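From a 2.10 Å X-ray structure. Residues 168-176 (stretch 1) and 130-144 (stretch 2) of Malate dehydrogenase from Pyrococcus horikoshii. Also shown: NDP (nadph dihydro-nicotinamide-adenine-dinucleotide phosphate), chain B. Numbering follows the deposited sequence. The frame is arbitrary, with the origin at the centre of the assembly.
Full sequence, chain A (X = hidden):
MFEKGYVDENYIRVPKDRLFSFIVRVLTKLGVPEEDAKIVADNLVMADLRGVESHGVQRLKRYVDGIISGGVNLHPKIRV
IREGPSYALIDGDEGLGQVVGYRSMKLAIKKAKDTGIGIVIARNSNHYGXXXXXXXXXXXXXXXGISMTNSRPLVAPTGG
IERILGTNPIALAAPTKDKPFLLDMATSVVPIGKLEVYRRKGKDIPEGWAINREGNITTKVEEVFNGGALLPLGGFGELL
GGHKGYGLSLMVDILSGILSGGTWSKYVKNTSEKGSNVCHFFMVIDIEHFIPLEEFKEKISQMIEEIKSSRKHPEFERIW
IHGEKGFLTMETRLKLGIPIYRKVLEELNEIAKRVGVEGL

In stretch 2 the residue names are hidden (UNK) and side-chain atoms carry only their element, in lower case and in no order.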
# COMPACT_ATOMS: atom_id res chain seq x y z
N ASN A 168 3.03 7.48 -8.62
CA ASN A 168 3.52 6.19 -8.11
C ASN A 168 2.46 5.14 -7.80
O ASN A 168 1.97 5.05 -6.68
CB ASN A 168 4.35 6.48 -6.87
CG ASN A 168 5.40 7.54 -7.13
OD1 ASN A 168 5.63 7.93 -8.28
ND2 ASN A 168 6.06 8.01 -6.07
N PRO A 169 2.14 4.30 -8.79
CA PRO A 169 1.13 3.25 -8.61
C PRO A 169 1.59 2.05 -7.80
O PRO A 169 2.79 1.83 -7.59
CB PRO A 169 0.78 2.88 -10.05
CG PRO A 169 2.10 2.96 -10.73
CD PRO A 169 2.70 4.25 -10.16
N ILE A 170 0.61 1.29 -7.33
CA ILE A 170 0.83 0.07 -6.57
C ILE A 170 -0.07 -0.99 -7.19
O ILE A 170 -1.25 -0.75 -7.42
CB ILE A 170 0.42 0.22 -5.10
CG1 ILE A 170 1.32 1.24 -4.40
CG2 ILE A 170 0.48 -1.14 -4.41
CD1 ILE A 170 0.91 1.54 -2.97
N ALA A 171 0.49 -2.16 -7.46
CA ALA A 171 -0.30 -3.24 -8.03
C ALA A 171 -0.04 -4.56 -7.33
O ALA A 171 1.10 -4.88 -6.98
CB ALA A 171 0.01 -3.38 -9.52
N LEU A 172 -1.11 -5.32 -7.11
CA LEU A 172 -1.02 -6.63 -6.50
C LEU A 172 -1.96 -7.57 -7.24
O LEU A 172 -3.14 -7.26 -7.44
CB LEU A 172 -1.41 -6.61 -5.01
CG LEU A 172 -1.24 -7.96 -4.30
CD1 LEU A 172 -0.99 -7.73 -2.82
CD2 LEU A 172 -2.47 -8.85 -4.51
N ALA A 173 -1.42 -8.70 -7.67
CA ALA A 173 -2.20 -9.69 -8.38
C ALA A 173 -2.07 -11.00 -7.63
O ALA A 173 -0.99 -11.34 -7.15
CB ALA A 173 -1.69 -9.84 -9.81
N ALA A 174 -3.17 -11.73 -7.52
CA ALA A 174 -3.15 -13.02 -6.85
C ALA A 174 -4.02 -13.98 -7.65
O ALA A 174 -5.05 -13.58 -8.19
CB ALA A 174 -3.68 -12.89 -5.43
N PRO A 175 -3.62 -15.25 -7.75
CA PRO A 175 -4.44 -16.20 -8.50
C PRO A 175 -5.71 -16.59 -7.73
O PRO A 175 -5.74 -16.55 -6.50
CB PRO A 175 -3.50 -17.39 -8.70
CG PRO A 175 -2.68 -17.36 -7.46
CD PRO A 175 -2.39 -15.89 -7.26
N THR A 176 -6.77 -16.93 -8.47
CA THR A 176 -8.03 -17.34 -7.85
C THR A 176 -8.53 -18.58 -8.60
O THR A 176 -7.83 -19.11 -9.48
CB THR A 176 -9.12 -16.25 -7.94
OG1 THR A 176 -9.67 -16.23 -9.26
CG2 THR A 176 -8.54 -14.86 -7.62
N UNK A 130 1.45 0.12 -17.48
CA UNK A 130 0.65 -0.23 -16.31
C UNK A 130 1.40 -1.17 -15.36
O UNK A 130 2.04 -2.13 -15.80
c UNK A 130 -0.49 -2.09 -17.60
c UNK A 130 -1.57 0.16 -17.44
c UNK A 130 -0.71 -0.87 -16.71
c UNK A 130 -1.78 -2.77 -18.01
N UNK A 131 1.33 -0.87 -14.07
CA UNK A 131 1.99 -1.68 -13.05
C UNK A 131 1.38 -3.08 -12.97
O UNK A 131 2.08 -4.05 -12.70
c UNK A 131 1.90 -0.98 -11.69
N UNK A 132 0.08 -3.17 -13.20
CA UNK A 132 -0.59 -4.46 -13.12
C UNK A 132 -0.06 -5.50 -14.09
O UNK A 132 -0.18 -6.70 -13.86
N UNK A 133 0.53 -5.04 -15.18
CA UNK A 133 1.10 -5.94 -16.18
C UNK A 133 2.15 -6.87 -15.56
O UNK A 133 2.20 -8.06 -15.87
c UNK A 133 1.76 -6.62 -19.38
c UNK A 133 2.45 -5.98 -18.34
c UNK A 133 2.44 -7.39 -20.32
c UNK A 133 3.82 -7.53 -20.23
c UNK A 133 4.52 -6.91 -19.21
c UNK A 133 3.83 -6.14 -18.27
c UNK A 133 1.72 -5.14 -17.32
o UNK A 133 4.52 -8.28 -21.14
N UNK A 134 3.01 -6.32 -14.70
CA UNK A 134 4.07 -7.10 -14.08
C UNK A 134 3.53 -7.96 -12.93
O UNK A 134 3.94 -9.10 -12.75
c UNK A 134 5.02 -3.98 -14.86
c UNK A 134 5.29 -3.17 -15.96
c UNK A 134 5.62 -5.23 -14.71
c UNK A 134 6.18 -3.61 -16.93
c UNK A 134 5.18 -6.16 -13.60
c UNK A 134 6.52 -5.64 -15.69
c UNK A 134 6.81 -4.84 -16.80
o UNK A 134 6.41 -2.83 -18.04
N UNK A 135 2.59 -7.41 -12.16
CA UNK A 135 2.02 -8.17 -11.06
C UNK A 135 1.32 -9.41 -11.61
O UNK A 135 1.43 -10.49 -11.03
c UNK A 135 1.03 -7.32 -10.27
N UNK A 136 0.62 -9.25 -12.73
CA UNK A 136 -0.11 -10.35 -13.36
C UNK A 136 0.80 -11.49 -13.79
O UNK A 136 0.39 -12.66 -13.78
c UNK A 136 -2.32 -9.33 -14.29
c UNK A 136 -3.17 -10.43 -13.66
c UNK A 136 -0.91 -9.86 -14.57
c UNK A 136 -2.95 -8.86 -15.60
N UNK A 137 2.02 -11.15 -14.18
CA UNK A 137 2.98 -12.16 -14.60
C UNK A 137 3.16 -13.21 -13.52
O UNK A 137 3.22 -14.41 -13.80
c UNK A 137 7.12 -11.32 -16.81
c UNK A 137 4.32 -11.51 -14.94
c UNK A 137 4.30 -10.68 -16.22
se UNK A 137 5.99 -9.78 -16.53
N UNK A 138 3.26 -12.76 -12.27
CA UNK A 138 3.44 -13.67 -11.15
C UNK A 138 2.17 -14.47 -10.86
O UNK A 138 2.23 -15.68 -10.61
c UNK A 138 3.87 -12.90 -9.91
N UNK A 139 1.02 -13.81 -10.91
CA UNK A 139 -0.25 -14.49 -10.65
C UNK A 139 -0.49 -15.62 -11.65
O UNK A 139 -1.00 -16.68 -11.28
c UNK A 139 -1.41 -13.50 -10.69
N UNK A 140 -0.14 -15.39 -12.92
CA UNK A 140 -0.32 -16.41 -13.95
C UNK A 140 0.62 -17.59 -13.70
O UNK A 140 0.50 -18.63 -14.33
o UNK A 140 -2.76 -16.42 -15.69
o UNK A 140 -3.41 -14.33 -15.89
c UNK A 140 -1.05 -14.74 -15.78
c UNK A 140 -0.07 -15.83 -15.34
c UNK A 140 -2.51 -15.20 -15.79
N UNK A 141 1.56 -17.40 -12.78
CA UNK A 141 2.50 -18.46 -12.43
C UNK A 141 2.09 -19.12 -11.11
O UNK A 141 2.81 -19.96 -10.59
c UNK A 141 3.92 -17.90 -12.31
o UNK A 141 5.38 -19.46 -14.36
c UNK A 141 4.49 -17.38 -13.62
c UNK A 141 4.66 -18.48 -14.65
o UNK A 141 4.08 -18.37 -15.75
N UNK A 142 0.93 -18.73 -10.58
CA UNK A 142 0.44 -19.30 -9.33
C UNK A 142 1.06 -18.67 -8.10
O UNK A 142 1.18 -19.32 -7.06
N UNK A 143 1.44 -17.40 -8.20
CA UNK A 143 2.07 -16.69 -7.09
C UNK A 143 1.49 -15.29 -6.92
O UNK A 143 0.77 -14.81 -7.79
c UNK A 143 3.57 -16.57 -7.35
c UNK A 143 6.46 -19.39 -8.86
se UNK A 143 6.12 -17.63 -8.10
c UNK A 143 4.25 -17.87 -7.69
N UNK A 144 1.80 -14.65 -5.80
CA UNK A 144 1.33 -13.30 -5.55
C UNK A 144 2.37 -12.35 -6.13
O UNK A 144 3.57 -12.50 -5.88
c UNK A 144 -0.09 -13.72 -1.94
c UNK A 144 0.08 -13.88 -3.44
c UNK A 144 0.88 -11.49 -3.83
c UNK A 144 1.18 -13.00 -4.04
PA NDP B . -8.51 3.05 -11.46
O1A NDP B . -8.94 2.90 -12.83
O2A NDP B . -9.16 4.00 -10.50
O5B NDP B . -8.51 1.55 -10.80
C5B NDP B . -8.10 1.33 -9.44
C4B NDP B . -8.21 -0.19 -9.22
O4B NDP B . -9.51 -0.39 -8.65
C3B NDP B . -8.14 -1.10 -10.41
O3B NDP B . -7.40 -2.30 -10.02
C2B NDP B . -9.54 -1.44 -10.79
O2B NDP B . -9.76 -2.66 -11.51
C1B NDP B . -10.21 -1.33 -9.45
N9A NDP B . -11.62 -0.84 -9.50
C8A NDP B . -12.21 0.15 -10.32
N7A NDP B . -13.48 0.32 -10.04
C5A NDP B . -13.76 -0.56 -9.03
C6A NDP B . -14.94 -0.87 -8.27
N6A NDP B . -16.09 -0.23 -8.51
N1A NDP B . -14.88 -1.84 -7.29
C2A NDP B . -13.70 -2.50 -7.03
N3A NDP B . -12.55 -2.27 -7.69
C4A NDP B . -12.64 -1.28 -8.68
O3 NDP B . -6.97 3.31 -11.32
PN NDP B . -5.91 4.42 -11.71
O1N NDP B . -5.34 4.86 -10.44
O2N NDP B . -6.74 5.41 -12.49
O5D NDP B . -4.90 3.59 -12.61
C5D NDP B . -4.38 4.09 -13.88
C4D NDP B . -3.41 3.04 -14.53
O4D NDP B . -2.21 3.73 -14.84
C3D NDP B . -2.97 1.84 -13.65
O3D NDP B . -2.99 0.66 -14.46
C2D NDP B . -1.59 2.21 -13.12
O2D NDP B . -0.82 1.06 -12.85
C1D NDP B . -1.06 3.10 -14.27
N1N NDP B . -0.10 4.15 -13.84
C2N NDP B . 1.23 4.03 -14.32
C3N NDP B . 2.17 5.06 -13.91
C7N NDP B . 3.56 5.00 -14.38
O7N NDP B . 4.42 5.84 -14.08
N7N NDP B . 3.97 3.98 -15.19
C4N NDP B . 1.70 6.11 -13.06
C5N NDP B . 0.40 6.21 -12.59
C6N NDP B . -0.51 5.23 -12.99
P2B NDP B . -9.99 -2.79 -13.04
O1X NDP B . -11.07 -3.79 -13.10
O2X NDP B . -8.74 -3.29 -13.70
O3X NDP B . -10.42 -1.45 -13.61

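Position 130 carries four side-chain carbons, forked at the first with one arm two carbons long, and touches nothing on stretch 1; it is I130, whose CG2 lies 3.3 Å from NDP O3D. Position 131 has a single side-chain carbon, 3.7 Å from A171 CB and 4.1 Å from P169 CG, and is therefore A131. Its backbone N donates a hydrogen bond to NDP O2D (3.1 Å). Position 132 has no side-chain atoms and its N lies 3.7 Å from A171 CB, so it is G132; an ideal CB here would sit 4.5 Å from A171 CB.

Positions 133 and 134 each hold one carbon followed by a six-carbon ring bearing one oxygen. Neither reaches stretch 1; they are Y133 and Y134. Position 135 has one carbon, pointing toward the strand and packed 3.7 Å from A173 CB and 4.1 Å from A171 CB: A135. Position 136 has four carbons forked at the second, the mark of leucine; although the CA-to-CB bond of L136 points away, CD2 returns to 4.2 Å from A173 CB.

Position 137 is an unbranched chain of two carbons, a selenium and a carbon, pointing away: M137, present as selenomethionine. Position 138, a single carbon directed sideways and out of contact, is A138. The single carbon at 139 instead points toward the strand, 3.8 Å from A173 CB, and identifies A139. Positions 140 and 141 each have three carbons, the third carrying two oxygens; both are exposed and point away, as E140 and E141.

Position 142 lacks a side chain. With phi/psi of 81/29, a CB would jam against the preceding carbonyl O, which calls for glycine; G142 C lies 4.0 Å from P175 CG. Position 143 again shows two carbons, selenium and a carbon, unbranched, so it is selenomethionine M143; its side chain points away while its backbone O lies 3.4 Å from P175 CD. Position 144 has four carbons forked at the first, one arm longer: I144, with CG2 4.1 Å from L172 CG and CG1 4.4 Å from A174 CB.

The contact works through small side chains. The helix and strand run at 23° with axes only 6.7 Å apart, and A131, A135 and A139 direct their methyls toward A171 and A173. A173 CB settles against the helix backbone, 3.4 Å from A135 O. No hydrogen bond crosses the interface; beyond the helix, I144 CA makes a CA-H...O contact with A173 O at 3.4 Å.

Stretch 2 (130-144) IAGYYALMAAEEGMI
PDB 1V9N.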